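PDB 4FGM: aminopeptidase N family protein, which probably acts as a zinc-dependent aminopeptidase of the M61 family, removing residues from the N-terminal ends of peptides. Local coordinates for residues 30-35 and 293-298. Sequence-based numbering, arbitrary orientation.
Sequences ELWLPN and QLEKES
Over one face of the Trp32 indole, offset toward the rim, Glu295 OE1 lies 3.9 Å above the ring plane. Trp32 CE3 is the ring atom nearest to that oxygen, at 4.1 Å. The carboxylate is turned 45° from the indole, neither stacked flat on it nor upright. Trp32 CZ3 also approaches Leu294 CB obliquely, at 4.4 Å. Glu295 CB starts away from the 30-35 segment, but the bend at chi2 (105°) brings the carboxylate back to the indole. There its OE1 forms a salt bridge with Arg71, and Asn70 makes a weak hydrogen bond to OE2. A second flat group, the Asn35 amide, has Glu295 O nearly in its plane; Asn35 ND2 donates to that oxygen across 2.9 Å, in a bond tilted modestly from the carbonyl plane. Asn35 CG lies beside its own backbone N, anti to the carbonyl carbon, and the residue's backbone N and ND2 each donate to the 293-298 loop: Asn35 N binds Leu294 O, at 2.6 Å with an N-H...O angle of 177°. Consecutive carbonyls of the loop are thus gripped by one asparagine. The contact joins the M61 N-terminal domain, where the chain leaves strand 30-32, to the catalytic domain, in the loop that follows the zinc-binding HExxH helix 262-277; the Leu294 side chain lies about 13 Å from the bound maleic acid. Beside these bonds, Pro34 CB packs on Leu294 CB at 3.8 Å, while Leu294 CD1 reaches Pro34 CB and CG. Leu294 O additionally receives a CA-H...O contact from Pro34 CA, 3.4 Å away. Within the loop, the Gln293 side chain folds back and its OE1 accepts a hydrogen bond from Lys296 N and a weak one from Glu295 N.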
loop_
_atom_site.group_PDB
_atom_site.type_symbol
_atom_site.label_atom_id
_atom_site.label_comp_id
_atom_site.label_asym_id
_atom_site.label_seq_id
_atom_site.Cartn_x
_atom_site.Cartn_y
_atom_site.Cartn_z
ATOM N N GLU A 30 -25.968 -5.768 21.124
ATOM C CA GLU A 30 -24.788 -4.920 21.014
ATOM C C GLU A 30 -24.454 -4.584 19.566
ATOM O O GLU A 30 -24.685 -5.378 18.659
ATOM C CB GLU A 30 -23.573 -5.590 21.672
ATOM C CG GLU A 30 -23.679 -5.702 23.185
ATOM C CD GLU A 30 -22.492 -6.416 23.808
ATOM O OE1 GLU A 30 -21.587 -6.853 23.062
ATOM O OE2 GLU A 30 -22.470 -6.537 25.051
ATOM N N LEU A 31 -23.904 -3.390 19.377
ATOM C CA LEU A 31 -23.497 -2.898 18.068
ATOM C C LEU A 31 -22.023 -2.508 18.208
ATOM O O LEU A 31 -21.628 -1.909 19.216
ATOM C CB LEU A 31 -24.324 -1.661 17.692
ATOM C CG LEU A 31 -25.847 -1.781 17.823
ATOM C CD1 LEU A 31 -26.497 -0.414 17.681
ATOM C CD2 LEU A 31 -26.368 -2.739 16.779
ATOM N N TRP A 32 -21.206 -2.862 17.221
ATOM C CA TRP A 32 -19.793 -2.513 17.283
ATOM C C TRP A 32 -19.221 -2.088 15.934
ATOM O O TRP A 32 -19.771 -2.412 14.872
ATOM C CB TRP A 32 -18.962 -3.677 17.843
ATOM C CG TRP A 32 -19.022 -4.937 17.026
ATOM C CD1 TRP A 32 -19.939 -5.937 17.139
ATOM C CD2 TRP A 32 -18.136 -5.322 15.966
ATOM N NE1 TRP A 32 -19.682 -6.924 16.219
ATOM C CE2 TRP A 32 -18.579 -6.575 15.485
ATOM C CE3 TRP A 32 -17.007 -4.732 15.375
ATOM C CZ2 TRP A 32 -17.941 -7.250 14.439
ATOM C CZ3 TRP A 32 -16.367 -5.405 14.330
ATOM C CH2 TRP A 32 -16.840 -6.653 13.876
ATOM N N LEU A 33 -18.113 -1.352 15.985
ATOM C CA LEU A 33 -17.462 -0.883 14.773
ATOM C C LEU A 33 -16.013 -1.355 14.742
ATOM O O LEU A 33 -15.304 -1.308 15.752
ATOM C CB LEU A 33 -17.510 0.642 14.700
ATOM C CG LEU A 33 -17.178 1.204 13.316
ATOM C CD1 LEU A 33 -18.325 0.853 12.372
ATOM C CD2 LEU A 33 -16.978 2.724 13.382
ATOM N N PRO A 34 -15.555 -1.826 13.580
ATOM C CA PRO A 34 -14.175 -2.299 13.457
ATOM C C PRO A 34 -13.192 -1.243 13.956
ATOM O O PRO A 34 -13.416 -0.049 13.763
ATOM C CB PRO A 34 -14.029 -2.543 11.957
ATOM C CG PRO A 34 -15.414 -2.927 11.538
ATOM C CD PRO A 34 -16.269 -1.932 12.299
ATOM N N ASN A 35 -12.110 -1.677 14.600
ATOM C CA ASN A 35 -11.116 -0.734 15.081
ATOM C C ASN A 35 -9.978 -0.576 14.078
ATOM O O ASN A 35 -9.081 0.244 14.270
ATOM C CB ASN A 35 -10.591 -1.152 16.453
ATOM C CG ASN A 35 -11.586 -0.872 17.549
ATOM O OD1 ASN A 35 -12.245 0.164 17.538
ATOM N ND2 ASN A 35 -11.700 -1.786 18.507
ATOM N N GLN A 293 -10.549 -10.542 12.755
ATOM C CA GLN A 293 -10.987 -10.120 14.083
ATOM C C GLN A 293 -10.602 -8.638 14.039
ATOM O O GLN A 293 -9.424 -8.284 14.029
ATOM C CB GLN A 293 -10.262 -10.913 15.190
ATOM C CG GLN A 293 -8.796 -10.609 15.394
ATOM C CD GLN A 293 -8.567 -9.457 16.358
ATOM O OE1 GLN A 293 -9.513 -8.849 16.861
ATOM N NE2 GLN A 293 -7.301 -9.151 16.619
ATOM N N LEU A 294 -11.611 -7.777 13.973
ATOM C CA LEU A 294 -11.386 -6.342 13.825
ATOM C C LEU A 294 -11.520 -5.449 15.054
ATOM O O LEU A 294 -11.742 -4.243 14.933
ATOM C CB LEU A 294 -12.308 -5.821 12.717
ATOM C CG LEU A 294 -12.212 -6.636 11.425
ATOM C CD1 LEU A 294 -13.235 -6.163 10.411
ATOM C CD2 LEU A 294 -10.814 -6.509 10.873
ATOM N N GLU A 295 -11.364 -6.028 16.232
ATOM C CA GLU A 295 -11.473 -5.262 17.460
ATOM C C GLU A 295 -10.079 -4.952 17.994
ATOM O O GLU A 295 -9.886 -3.986 18.728
ATOM C CB GLU A 295 -12.230 -6.089 18.508
ATOM C CG GLU A 295 -12.816 -5.309 19.676
ATOM C CD GLU A 295 -14.328 -5.159 19.566
ATOM O OE1 GLU A 295 -14.934 -5.833 18.704
ATOM O OE2 GLU A 295 -14.917 -4.381 20.347
ATOM N N LYS A 296 -9.104 -5.759 17.592
ATOM C CA LYS A 296 -7.752 -5.637 18.126
ATOM C C LYS A 296 -6.691 -6.038 17.098
ATOM O O LYS A 296 -7.016 -6.483 15.994
ATOM C CB LYS A 296 -7.678 -6.580 19.326
ATOM C CG LYS A 296 -6.604 -6.340 20.341
ATOM C CD LYS A 296 -6.334 -7.643 21.100
ATOM C CE LYS A 296 -7.618 -8.314 21.579
ATOM N NZ LYS A 296 -7.393 -9.755 21.916
ATOM N N GLU A 297 -5.420 -5.896 17.471
ATOM C CA GLU A 297 -4.328 -6.282 16.579
ATOM C C GLU A 297 -4.440 -7.780 16.257
ATOM O O GLU A 297 -4.786 -8.585 17.125
ATOM C CB GLU A 297 -2.962 -6.013 17.230
ATOM C CG GLU A 297 -2.627 -4.537 17.453
ATOM C CD GLU A 297 -3.185 -3.979 18.757
ATOM O OE1 GLU A 297 -4.060 -4.628 19.368
ATOM O OE2 GLU A 297 -2.750 -2.881 19.162
ATOM N N SER A 298 -4.163 -8.139 15.006
ATOM C CA SER A 298 -4.206 -9.531 14.566
ATOM C C SER A 298 -2.826 -9.803 13.989
ATOM O O SER A 298 -2.497 -9.376 12.883
ATOM C CB SER A 298 -5.294 -9.737 13.500
ATOM O OG SER A 298 -5.454 -11.116 13.189
#